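Local coordinates for putative GAF sensor protein (Burkholderia vietnamiensis, PDB 5HL6) that belongs to the free methionine sulfoxide reductase family of GAF-domain proteins and probably reduces free L-methionine-(R)-S-oxide, at residues Pro128-Ala131 and Thr135-Gly138; Thr95-Arg100 and Ile137-Val142; Ala18-Leu23 and Ala147-Asp152; Ala25-Gln30 and His54-Leu59. One frame throughout, in Å; residues are numbered along the deposited sequence.

In the fold
From the N terminus, helix 20-35 enters contacts 3 and 4 in turn. Contact 4 closes first, bringing 54-59, the end of helix 41-55 and the loop after it, back to 25-30. Three strands follow, then helix 91-99, whose segment 95-100 meets 137-142 in contact 2. The other three strands come after that helix. Contact 1 is the local hairpin of 128-131 with 135-138, and it shares Ile137 and Gly138 with contact 2. Contact 3 closes last, joining 18-23 to 147-152, so all the others nest inside its loop. Contacts 3 and 4 lie beside each other, centres about 10 Å apart. Val142 of contact 2 packs on Phe150 and Leu59, linking the sheet to both.

Contact 1 (Pro128-Ala131 and Thr135-Gly138); sequences PLVA and TLIG. With EDO (1,2-ethanediol), chain D.
Leu129 and Gly138 form an antiparallel hydrogen-bonded pair, and Val130 and Leu136 a non-hydrogen-bonded one, with one extra residue, Ile137, between them on the second strand. Leu129 N gives its hydrogen to Gly138 O at 2.8 Å. Leu129 O in turn takes two donors from the same face of its plane. Ile137 N to Leu129 O is 2.7 Å, with a bent N-H...O angle of 141°. Gly138 N to Leu129 O is longer, 3.3 Å. Past the bulge, Ala131 N meets Thr135 O at 2.8 Å, nearly straight at 172°.

Leu129 and Ile137 carry much of the side-chain contact. Ile137 CB lies 3.8 Å from Leu129 CB. Ile137 CG1 sits beside its backbone N (chi1 -62°), which sends Ile137 CD1 along the first strand to the Val130-Ala131 peptide, 3.6 Å from Ala131 N. Leu136 reaches back with CD1, 3.5 Å from Leu129 O. Val130 CG1 rests against Thr135 O. Leu129 and Ile137 also pack on helix 152-176, while Val130 and Leu136 touch Arg100. Thr135 OG1 is bonded to Asp133 in the turn. Leu136 N points away from the first strand and bonds O2 of an ethanediol, probably from the crystallisation liquor, at 2.9 Å. Two residues facing one make this a classic beta bulge, set at the turn end of the hairpin 123-130/136-144 in the antiparallel sheet of the GAF domain.

Contact 2 (Thr95-Arg100 and Ile137-Val142); sequences TAAQTR and IGVWDV
Val139 has CG1 beside its backbone N and anti to the carbonyl carbon (chi1 -53°), and this turns that methyl toward Ala96 and Ala97. CG2 takes the place between N and the carbonyl carbon. The contact is a helix laid on a face of the GAF-domain sheet: helix 91-99 meets strand 136-144. It is small and apolar, with no hydrogen bond between the two segments. One methyl does the touching. Val139 CG1 lies 3.9 Å from Ala97 CB and 4.3 Å from Ala96 CB, so it is shared by two successive alanines of the helix. Val139 CG1 is also 3.9 Å from Ala97 N, close to the helix backbone itself. The short alanine side chains let the helix come near, and the CA atoms of Ala97 and Val139 are 6.4 Å apart.

All three residues are buried. Val126 of the neighbouring strand touches both Ala96 and Val139, and Leu88 packs on Ala97, so the apolar patch extends beyond the pair. Trp140, next along the strand, packs instead on Met158 and Cys162 of helix 152-176. Arg100, just after residues 95-99, leaves helical angles with positive phi, and its NH1 is bonded to Gly134 O in the hairpin turn. The last turn of the helix has a side-chain bond as well. Thr99 OG1 donates to Thr95 O at 2.7 Å from above the carbonyl plane, and Thr99 N bonds the same oxygen.

Contact 3 (Ala18-Leu23 and Ala147-Asp152); sequences ASKAEL and AARFDD
Lys20 and Asp151 reach for each other from opposite directions and meet in a salt bridge, Lys20 NZ to Asp151 OD2 at 2.8 Å. The lysine is extended beyond CG, so its chain spans the gap between backbones whose CA atoms are 10.0 Å apart and carries the ammonium across. It arrives over the carboxylate, with NZ 52° out of the plane. The last methylenes follow it in: Lys20 CE is 3.6 Å from Asp151 OD2. Asp151 CG stands between the backbone N and the carbonyl carbon (chi1 57°), which places the carboxylate both by the helix start and by the lysine.

Asp151 is also the N-cap of helix 152-176. Its OD1 accepts from the backbone N of Asp154, while the bond to the lysine is at OD2, with OD1 also near NZ. Lys20, in the first turn of helix 20-35, has a second salt bridge to Asp154. The salt bridges therefore tie the starts of two helices of the GAF domain together.

Arg149 NH1 lies roughly across the ammonium from Asp151 OD2. It is 4.3 Å from Lys20 NZ to Arg149 NH1, with the lysine at the edge of the guanidinium, near its plane. The nearby carboxylates would probably offset these like charges. A water accepts from Lys20 NZ at 2.9 Å and donates to Arg149 O at 3.0 Å. Arg149 NE is held by Asp57 O. Further back, Arg149 CG sits over the centre of the Phe150 ring, 3.7 Å above its plane.

Contact 4 (Ala25-Gln30 and His54-Leu59); sequences ATLAEQ and HSLDRL. With EDO (1,2-ethanediol), chain C.
Leu27 packs on Ser55 and Leu56. Its CG is anti to the backbone N (chi1 -168°), which carries both methyls toward them. Leu27 CD2 meets Leu56 CD2 at 4.1 Å, the two side chains crossing at a slant. Leu27 CD1 lies 3.6 Å from Ser55 CB. Leu51 and Leu161 also touch Leu27, and Met158 touches Leu56, so helix 152-176 shares in this packing.

Polar groups take a different part. Ser55 OG is 3.4 Å from Leu27 CD1, but its hydrogen-bond partner is Leu51 O, one turn back in helix 41-55. Between the two segments there is no hydrogen bond. Within 54-59, an ethanediol, probably from the crystallisation liquor, joins two backbone groups. Its O1 donates to Leu56 O at 3.1 Å and accepts from Leu59 N at 3.1 Å. The ethanediol is also hydrogen-bonded to Tyr53 O.

Arg58 NE and Asp57 OD2 form a salt bridge within the loop, 3.5 Å apart. The chemistry implies that helix 20-35 is held against the end of helix 41-55 here by Leu27 packing on Ser55 and Leu56, while Ser55 OG bonds Leu51 O, and Leu56 O and Leu59 N bond the ethanediol.

Contact 1 (Pro128-Ala131 and Thr135-Gly138)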
loop_
_atom_site.group_PDB
_atom_site.type_symbol
_atom_site.label_atom_id
_atom_site.label_comp_id
_atom_site.label_asym_id
_atom_site.label_seq_id
_atom_site.Cartn_x
_atom_site.Cartn_y
_atom_site.Cartn_z
ATOM N N PRO B 128 -11.142 -4.985 14.326
ATOM C CA PRO B 128 -11.968 -3.811 14.027
ATOM C C PRO B 128 -11.316 -2.536 14.543
ATOM O O PRO B 128 -10.622 -2.538 15.562
ATOM C CB PRO B 128 -13.281 -4.106 14.758
ATOM C CG PRO B 128 -12.876 -5.006 15.886
ATOM C CD PRO B 128 -11.761 -5.856 15.340
ATOM N N LEU B 129 -11.539 -1.444 13.813
ATOM C CA LEU B 129 -10.987 -0.130 14.127
ATOM C C LEU B 129 -12.144 0.793 14.452
ATOM O O LEU B 129 -13.018 1.013 13.607
ATOM C CB LEU B 129 -10.175 0.426 12.951
ATOM C CG LEU B 129 -9.063 -0.492 12.448
ATOM C CD1 LEU B 129 -8.530 -0.011 11.071
ATOM C CD2 LEU B 129 -7.941 -0.589 13.482
ATOM N N VAL B 130 -12.169 1.312 15.678
ATOM C CA VAL B 130 -13.285 2.114 16.156
ATOM C C VAL B 130 -12.740 3.395 16.767
ATOM O O VAL B 130 -11.762 3.360 17.522
ATOM C CB VAL B 130 -14.134 1.335 17.181
ATOM C CG1 VAL B 130 -15.280 2.189 17.657
ATOM C CG2 VAL B 130 -14.647 0.019 16.560
ATOM N N ALA B 131 -13.374 4.519 16.440
ATOM C CA ALA B 131 -12.928 5.831 16.887
ATOM C C ALA B 131 -13.320 6.077 18.344
ATOM O O ALA B 131 -14.087 5.325 18.949
ATOM C CB ALA B 131 -13.525 6.919 15.996
ATOM N N THR B 135 -17.505 5.667 16.286
ATOM C CA THR B 135 -17.608 5.468 14.844
ATOM C C THR B 135 -16.766 4.278 14.403
ATOM O O THR B 135 -15.621 4.122 14.833
ATOM C CB THR B 135 -17.123 6.728 14.113
ATOM O OG1 THR B 135 -17.918 7.854 14.503
ATOM C CG2 THR B 135 -17.189 6.544 12.598
ATOM N N LEU B 136 -17.325 3.438 13.522
ATOM C CA LEU B 136 -16.531 2.383 12.904
ATOM C C LEU B 136 -15.583 2.994 11.869
ATOM O O LEU B 136 -16.045 3.570 10.877
ATOM C CB LEU B 136 -17.445 1.342 12.241
ATOM C CG LEU B 136 -16.710 0.255 11.467
ATOM C CD1 LEU B 136 -15.879 -0.588 12.417
ATOM C CD2 LEU B 136 -17.704 -0.616 10.681
ATOM N N ILE B 137 -14.267 2.873 12.101
ATOM C CA ILE B 137 -13.266 3.332 11.130
ATOM C C ILE B 137 -13.132 2.334 9.984
ATOM O O ILE B 137 -13.146 2.708 8.802
ATOM C CB ILE B 137 -11.903 3.559 11.811
ATOM C CG1 ILE B 137 -12.001 4.657 12.878
ATOM C CG2 ILE B 137 -10.782 3.879 10.732
ATOM C CD1 ILE B 137 -10.834 4.691 13.867
ATOM N N GLY B 138 -12.987 1.057 10.319
ATOM C CA GLY B 138 -12.806 -0.009 9.333
ATOM C C GLY B 138 -12.264 -1.247 10.029
ATOM O O GLY B 138 -12.559 -1.492 11.199
HETATM C C1 EDO D . -20.429 5.842 11.237
HETATM O O1 EDO D . -19.886 6.105 9.931
HETATM C C2 EDO D . -20.580 4.340 11.463
HETATM O O2 EDO D . -20.102 3.936 12.759
#

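Contact 2 (Thr95-Arg100 and Ile137-Val142)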
loop_
_atom_site.group_PDB
_atom_site.type_symbol
_atom_site.label_atom_id
_atom_site.label_comp_id
_atom_site.label_asym_id
_atom_site.label_seq_id
_atom_site.Cartn_x
_atom_site.Cartn_y
_atom_site.Cartn_z
ATOM N N THR B 95 -17.696 -9.717 9.092
ATOM C CA THR B 95 -18.089 -10.147 10.429
ATOM C C THR B 95 -17.375 -9.322 11.488
ATOM O O THR B 95 -17.999 -8.857 12.449
ATOM C CB THR B 95 -17.787 -11.633 10.617
ATOM O OG1 THR B 95 -18.607 -12.417 9.734
ATOM C CG2 THR B 95 -18.045 -12.050 12.064
ATOM N N ALA B 96 -16.072 -9.105 11.318
ATOM C CA ALA B 96 -15.347 -8.259 12.267
ATOM C C ALA B 96 -15.949 -6.862 12.336
ATOM O O ALA B 96 -16.151 -6.316 13.425
ATOM C CB ALA B 96 -13.875 -8.172 11.886
ATOM N N ALA B 97 -16.243 -6.265 11.176
ATOM C CA ALA B 97 -16.759 -4.900 11.167
ATOM C C ALA B 97 -18.127 -4.818 11.827
ATOM O O ALA B 97 -18.412 -3.857 12.553
ATOM C CB ALA B 97 -16.817 -4.364 9.737
ATOM N N GLN B 98 -18.977 -5.824 11.616
ATOM C CA GLN B 98 -20.335 -5.755 12.137
ATOM C C GLN B 98 -20.386 -6.093 13.624
ATOM O O GLN B 98 -21.055 -5.401 14.401
ATOM C CB GLN B 98 -21.253 -6.690 11.348
ATOM C CG GLN B 98 -22.650 -6.789 11.947
ATOM C CD GLN B 98 -23.669 -7.332 10.976
ATOM O OE1 GLN B 98 -23.705 -8.534 10.694
ATOM N NE2 GLN B 98 -24.515 -6.445 10.458
ATOM N N THR B 99 -19.710 -7.173 14.033
ATOM C CA THR B 99 -19.703 -7.561 15.443
ATOM C C THR B 99 -18.825 -6.639 16.285
ATOM O O THR B 99 -18.951 -6.636 17.518
ATOM C CB THR B 99 -19.215 -9.007 15.597
ATOM O OG1 THR B 99 -17.852 -9.099 15.164
ATOM C CG2 THR B 99 -20.069 -9.980 14.761
ATOM N N ARG B 100 -17.960 -5.861 15.642
ATOM C CA ARG B 100 -16.919 -5.063 16.298
ATOM C C ARG B 100 -16.105 -5.909 17.280
ATOM O O ARG B 100 -15.670 -5.445 18.339
ATOM C CB ARG B 100 -17.522 -3.837 16.971
ATOM C CG ARG B 100 -18.202 -2.888 15.991
ATOM C CD ARG B 100 -18.710 -1.656 16.718
ATOM N NE ARG B 100 -19.203 -0.633 15.807
ATOM C CZ ARG B 100 -19.389 0.637 16.152
ATOM N NH1 ARG B 100 -19.122 1.035 17.394
ATOM N NH2 ARG B 100 -19.844 1.506 15.261
ATOM N N ILE B 137 -14.267 2.873 12.101
ATOM C CA ILE B 137 -13.266 3.332 11.130
ATOM C C ILE B 137 -13.132 2.334 9.984
ATOM O O ILE B 137 -13.146 2.708 8.802
ATOM C CB ILE B 137 -11.903 3.559 11.811
ATOM C CG1 ILE B 137 -12.001 4.657 12.878
ATOM C CG2 ILE B 137 -10.782 3.879 10.732
ATOM C CD1 ILE B 137 -10.834 4.691 13.867
ATOM N N GLY B 138 -12.987 1.057 10.319
ATOM C CA GLY B 138 -12.806 -0.009 9.333
ATOM C C GLY B 138 -12.264 -1.247 10.029
ATOM O O GLY B 138 -12.559 -1.492 11.199
ATOM N N VAL B 139 -11.451 -2.019 9.302
ATOM C CA VAL B 139 -10.776 -3.161 9.905
ATOM C C VAL B 139 -9.339 -3.228 9.419
ATOM O O VAL B 139 -8.995 -2.732 8.345
ATOM C CB VAL B 139 -11.478 -4.502 9.609
ATOM C CG1 VAL B 139 -12.964 -4.444 9.984
ATOM C CG2 VAL B 139 -11.273 -4.897 8.150
ATOM N N TRP B 140 -8.501 -3.853 10.241
ATOM C CA TRP B 140 -7.145 -4.249 9.885
ATOM C C TRP B 140 -7.146 -5.756 9.671
ATOM O O TRP B 140 -7.622 -6.495 10.541
ATOM C CB TRP B 140 -6.172 -3.857 11.004
ATOM C CG TRP B 140 -4.820 -4.500 10.924
ATOM C CD1 TRP B 140 -4.345 -5.497 11.718
ATOM C CD2 TRP B 140 -3.763 -4.180 10.003
ATOM N NE1 TRP B 140 -3.062 -5.824 11.353
ATOM C CE2 TRP B 140 -2.680 -5.030 10.304
ATOM C CE3 TRP B 140 -3.629 -3.260 8.961
ATOM C CZ2 TRP B 140 -1.483 -5.004 9.587
ATOM C CZ3 TRP B 140 -2.437 -3.228 8.253
ATOM C CH2 TRP B 140 -1.377 -4.094 8.574
ATOM N N ASP B 141 -6.642 -6.212 8.520
ATOM C CA ASP B 141 -6.725 -7.621 8.120
ATOM C C ASP B 141 -5.337 -8.149 7.782
ATOM O O ASP B 141 -4.619 -7.530 6.996
ATOM C CB ASP B 141 -7.658 -7.785 6.910
ATOM C CG ASP B 141 -7.734 -9.222 6.400
ATOM O OD1 ASP B 141 -7.582 -10.179 7.193
ATOM O OD2 ASP B 141 -7.951 -9.393 5.191
ATOM N N VAL B 142 -4.966 -9.304 8.355
ATOM C CA VAL B 142 -3.684 -9.951 8.069
ATOM C C VAL B 142 -3.923 -11.422 7.782
ATOM O O VAL B 142 -4.674 -12.088 8.502
ATOM C CB VAL B 142 -2.674 -9.806 9.225
ATOM C CG1 VAL B 142 -1.314 -10.381 8.822
ATOM C CG2 VAL B 142 -2.513 -8.350 9.613
#

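Contact 3 (Ala18-Leu23 and Ala147-Asp152)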
loop_
_atom_site.group_PDB
_atom_site.type_symbol
_atom_site.label_atom_id
_atom_site.label_comp_id
_atom_site.label_asym_id
_atom_site.label_seq_id
_atom_site.Cartn_x
_atom_site.Cartn_y
_atom_site.Cartn_z
ATOM N N ALA B 18 13.544 -13.046 20.494
ATOM C CA ALA B 18 12.521 -12.449 21.332
ATOM C C ALA B 18 11.214 -13.229 21.253
ATOM O O ALA B 18 10.921 -13.905 20.260
ATOM C CB ALA B 18 12.275 -11.000 20.919
ATOM N N SER B 19 10.425 -13.121 22.314
ATOM C CA SER B 19 9.102 -13.714 22.347
ATOM C C SER B 19 8.134 -12.883 21.511
ATOM O O SER B 19 8.450 -11.775 21.060
ATOM C CB SER B 19 8.606 -13.822 23.786
ATOM O OG SER B 19 8.583 -12.544 24.394
ATOM N N LYS B 20 6.931 -13.430 21.308
ATOM C CA LYS B 20 5.915 -12.693 20.561
ATOM C C LYS B 20 5.607 -11.358 21.226
ATOM O O LYS B 20 5.443 -10.337 20.545
ATOM C CB LYS B 20 4.643 -13.530 20.427
ATOM C CG LYS B 20 4.738 -14.637 19.403
ATOM C CD LYS B 20 3.364 -15.155 19.009
ATOM C CE LYS B 20 3.478 -16.202 17.913
ATOM N NZ LYS B 20 2.149 -16.607 17.387
ATOM N N ALA B 21 5.536 -11.344 22.559
ATOM C CA ALA B 21 5.202 -10.117 23.272
ATOM C C ALA B 21 6.259 -9.043 23.043
ATOM O O ALA B 21 5.932 -7.882 22.772
ATOM C CB ALA B 21 5.038 -10.411 24.764
ATOM N N GLU B 22 7.536 -9.419 23.138
ATOM C CA GLU B 22 8.608 -8.447 22.943
ATOM C C GLU B 22 8.654 -7.956 21.503
ATOM O O GLU B 22 8.833 -6.755 21.257
ATOM C CB GLU B 22 9.947 -9.057 23.348
ATOM C CG GLU B 22 10.086 -9.285 24.842
ATOM C CD GLU B 22 11.272 -10.157 25.188
ATOM O OE1 GLU B 22 11.645 -11.006 24.352
ATOM O OE2 GLU B 22 11.836 -9.989 26.290
ATOM N N LEU B 23 8.482 -8.864 20.536
ATOM C CA LEU B 23 8.522 -8.464 19.133
ATOM C C LEU B 23 7.391 -7.500 18.799
ATOM O O LEU B 23 7.607 -6.495 18.111
ATOM C CB LEU B 23 8.467 -9.701 18.231
ATOM N N ALA B 147 -1.439 -22.710 8.140
ATOM C CA ALA B 147 -2.544 -22.953 9.060
ATOM C C ALA B 147 -2.163 -22.551 10.483
ATOM O O ALA B 147 -1.042 -22.800 10.938
ATOM C CB ALA B 147 -2.949 -24.425 9.018
ATOM N N ALA B 148 -3.105 -21.905 11.177
ATOM C CA ALA B 148 -2.947 -21.525 12.584
ATOM C C ALA B 148 -1.679 -20.701 12.821
ATOM O O ALA B 148 -0.954 -20.904 13.798
ATOM C CB ALA B 148 -2.967 -22.763 13.483
ATOM N N ARG B 149 -1.408 -19.755 11.920
ATOM C CA ARG B 149 -0.262 -18.871 12.111
ATOM C C ARG B 149 -0.469 -17.911 13.280
ATOM O O ARG B 149 0.509 -17.493 13.914
ATOM C CB ARG B 149 0.011 -18.102 10.816
ATOM C CG ARG B 149 0.820 -16.806 10.951
ATOM C CD ARG B 149 2.302 -17.073 11.127
ATOM N NE ARG B 149 3.095 -15.842 11.112
ATOM C CZ ARG B 149 3.296 -15.068 12.174
ATOM N NH1 ARG B 149 2.749 -15.385 13.342
ATOM N NH2 ARG B 149 4.046 -13.975 12.071
ATOM N N PHE B 150 -1.718 -17.566 13.597
ATOM C CA PHE B 150 -2.029 -16.562 14.607
ATOM C C PHE B 150 -2.670 -17.212 15.829
ATOM O O PHE B 150 -3.681 -17.917 15.710
ATOM C CB PHE B 150 -2.955 -15.482 14.037
ATOM C CG PHE B 150 -2.457 -14.878 12.751
ATOM C CD1 PHE B 150 -1.370 -14.021 12.750
ATOM C CD2 PHE B 150 -3.076 -15.172 11.542
ATOM C CE1 PHE B 150 -0.906 -13.468 11.567
ATOM C CE2 PHE B 150 -2.614 -14.628 10.355
ATOM C CZ PHE B 150 -1.531 -13.774 10.369
ATOM N N ASP B 151 -2.086 -16.965 17.001
ATOM C CA ASP B 151 -2.625 -17.407 18.275
ATOM C C ASP B 151 -3.043 -16.190 19.094
ATOM O O ASP B 151 -3.041 -15.053 18.606
ATOM C CB ASP B 151 -1.605 -18.281 19.017
ATOM C CG ASP B 151 -0.271 -17.577 19.251
ATOM O OD1 ASP B 151 -0.253 -16.347 19.480
ATOM O OD2 ASP B 151 0.770 -18.267 19.220
ATOM N N ASP B 152 -3.385 -16.425 20.362
ATOM C CA ASP B 152 -3.874 -15.324 21.183
ATOM C C ASP B 152 -2.804 -14.271 21.448
ATOM O O ASP B 152 -3.148 -13.114 21.723
ATOM C CB ASP B 152 -4.426 -15.848 22.506
ATOM C CG ASP B 152 -5.348 -14.851 23.168
ATOM O OD1 ASP B 152 -6.287 -14.379 22.486
ATOM O OD2 ASP B 152 -5.118 -14.514 24.350
HETATM O O HOH W 1 3.140 -18.192 15.153
#

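Contact 4 (Ala25-Gln30 and His54-Leu59)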
loop_
_atom_site.group_PDB
_atom_site.type_symbol
_atom_site.label_atom_id
_atom_site.label_comp_id
_atom_site.label_asym_id
_atom_site.label_seq_id
_atom_site.Cartn_x
_atom_site.Cartn_y
_atom_site.Cartn_z
ATOM N N ALA B 25 5.892 -5.545 20.913
ATOM C CA ALA B 25 6.183 -4.287 21.593
ATOM C C ALA B 25 7.190 -3.459 20.804
ATOM O O ALA B 25 7.022 -2.244 20.657
ATOM C CB ALA B 25 6.694 -4.565 23.009
ATOM N N THR B 26 8.243 -4.098 20.290
ATOM C CA THR B 26 9.207 -3.387 19.457
ATOM C C THR B 26 8.546 -2.830 18.201
ATOM O O THR B 26 8.799 -1.683 17.809
ATOM C CB THR B 26 10.362 -4.322 19.096
ATOM O OG1 THR B 26 11.117 -4.622 20.277
ATOM C CG2 THR B 26 11.278 -3.691 18.050
ATOM N N LEU B 27 7.683 -3.628 17.567
ATOM C CA LEU B 27 7.008 -3.190 16.349
ATOM C C LEU B 27 6.043 -2.038 16.624
ATOM O O LEU B 27 5.902 -1.137 15.788
ATOM C CB LEU B 27 6.289 -4.384 15.712
ATOM C CG LEU B 27 5.748 -4.244 14.290
ATOM C CD1 LEU B 27 6.817 -3.700 13.356
ATOM C CD2 LEU B 27 5.236 -5.588 13.779
ATOM N N ALA B 28 5.410 -2.029 17.804
ATOM C CA ALA B 28 4.517 -0.934 18.171
ATOM C C ALA B 28 5.274 0.381 18.301
ATOM O O ALA B 28 4.771 1.442 17.907
ATOM C CB ALA B 28 3.798 -1.263 19.480
ATOM N N GLU B 29 6.478 0.336 18.867
ATOM C CA GLU B 29 7.273 1.557 18.970
ATOM C C GLU B 29 7.724 2.028 17.596
ATOM O O GLU B 29 7.732 3.232 17.317
ATOM C CB GLU B 29 8.474 1.338 19.889
ATOM C CG GLU B 29 9.450 2.508 19.908
ATOM C CD GLU B 29 8.806 3.830 20.335
ATOM O OE1 GLU B 29 8.072 3.844 21.348
ATOM O OE2 GLU B 29 9.038 4.858 19.655
ATOM N N GLN B 30 8.099 1.090 16.719
ATOM C CA GLN B 30 8.421 1.457 15.344
ATOM C C GLN B 30 7.219 2.085 14.656
ATOM O O GLN B 30 7.344 3.113 13.978
ATOM C CB GLN B 30 8.886 0.235 14.559
ATOM C CG GLN B 30 10.203 -0.341 14.980
ATOM C CD GLN B 30 10.543 -1.556 14.159
ATOM O OE1 GLN B 30 10.007 -2.640 14.387
ATOM N NE2 GLN B 30 11.418 -1.381 13.175
ATOM N N HIS B 54 6.334 -6.418 6.512
ATOM C CA HIS B 54 7.723 -6.794 6.321
ATOM C C HIS B 54 8.441 -7.090 7.627
ATOM O O HIS B 54 9.589 -7.531 7.594
ATOM C CB HIS B 54 8.442 -5.719 5.499
ATOM C CG HIS B 54 8.083 -5.774 4.042
ATOM N ND1 HIS B 54 7.068 -5.021 3.495
ATOM C CD2 HIS B 54 8.553 -6.556 3.040
ATOM C CE1 HIS B 54 6.954 -5.308 2.209
ATOM N NE2 HIS B 54 7.841 -6.238 1.908
ATOM N N SER B 55 7.768 -6.933 8.770
ATOM C CA SER B 55 8.373 -7.260 10.055
ATOM C C SER B 55 7.979 -8.630 10.597
ATOM O O SER B 55 8.688 -9.155 11.461
ATOM C CB SER B 55 8.008 -6.191 11.093
ATOM O OG SER B 55 8.402 -4.906 10.634
ATOM N N LEU B 56 6.881 -9.218 10.127
ATOM C CA LEU B 56 6.437 -10.533 10.577
ATOM C C LEU B 56 6.579 -11.551 9.451
ATOM O O LEU B 56 6.313 -11.242 8.286
ATOM C CB LEU B 56 4.987 -10.479 11.064
ATOM C CG LEU B 56 4.707 -9.362 12.073
ATOM C CD1 LEU B 56 3.227 -9.173 12.253
ATOM C CD2 LEU B 56 5.359 -9.641 13.414
ATOM N N ASP B 57 7.006 -12.762 9.796
ATOM C CA ASP B 57 7.234 -13.771 8.772
ATOM C C ASP B 57 5.942 -14.534 8.483
ATOM O O ASP B 57 4.950 -14.426 9.209
ATOM C CB ASP B 57 8.358 -14.727 9.190
ATOM C CG ASP B 57 7.918 -15.747 10.231
ATOM O OD1 ASP B 57 6.993 -15.456 11.020
ATOM O OD2 ASP B 57 8.511 -16.845 10.266
ATOM N N ARG B 58 5.952 -15.282 7.380
ATOM C CA ARG B 58 4.851 -16.175 7.018
ATOM C C ARG B 58 3.527 -15.421 6.868
ATOM O O ARG B 58 2.488 -15.848 7.376
ATOM C CB ARG B 58 4.720 -17.307 8.040
ATOM C CG ARG B 58 5.946 -18.197 8.152
ATOM C CD ARG B 58 5.758 -19.250 9.239
ATOM N NE ARG B 58 5.577 -18.655 10.564
ATOM C CZ ARG B 58 5.001 -19.274 11.592
ATOM N NH1 ARG B 58 4.538 -20.509 11.454
ATOM N NH2 ARG B 58 4.878 -18.656 12.759
ATOM N N LEU B 59 3.570 -14.285 6.166
ATOM C CA LEU B 59 2.388 -13.496 5.846
ATOM C C LEU B 59 2.205 -13.420 4.334
ATOM O O LEU B 59 3.178 -13.439 3.575
ATOM C CB LEU B 59 2.482 -12.073 6.405
ATOM C CG LEU B 59 2.612 -11.889 7.914
ATOM C CD1 LEU B 59 2.511 -10.412 8.257
ATOM C CD2 LEU B 59 1.531 -12.688 8.631
HETATM C C1 EDO C . 5.732 -11.328 4.429
HETATM O O1 EDO C . 5.856 -12.345 5.435
HETATM C C2 EDO C . 7.088 -10.678 4.169
HETATM O O2 EDO C . 7.621 -10.197 5.411
#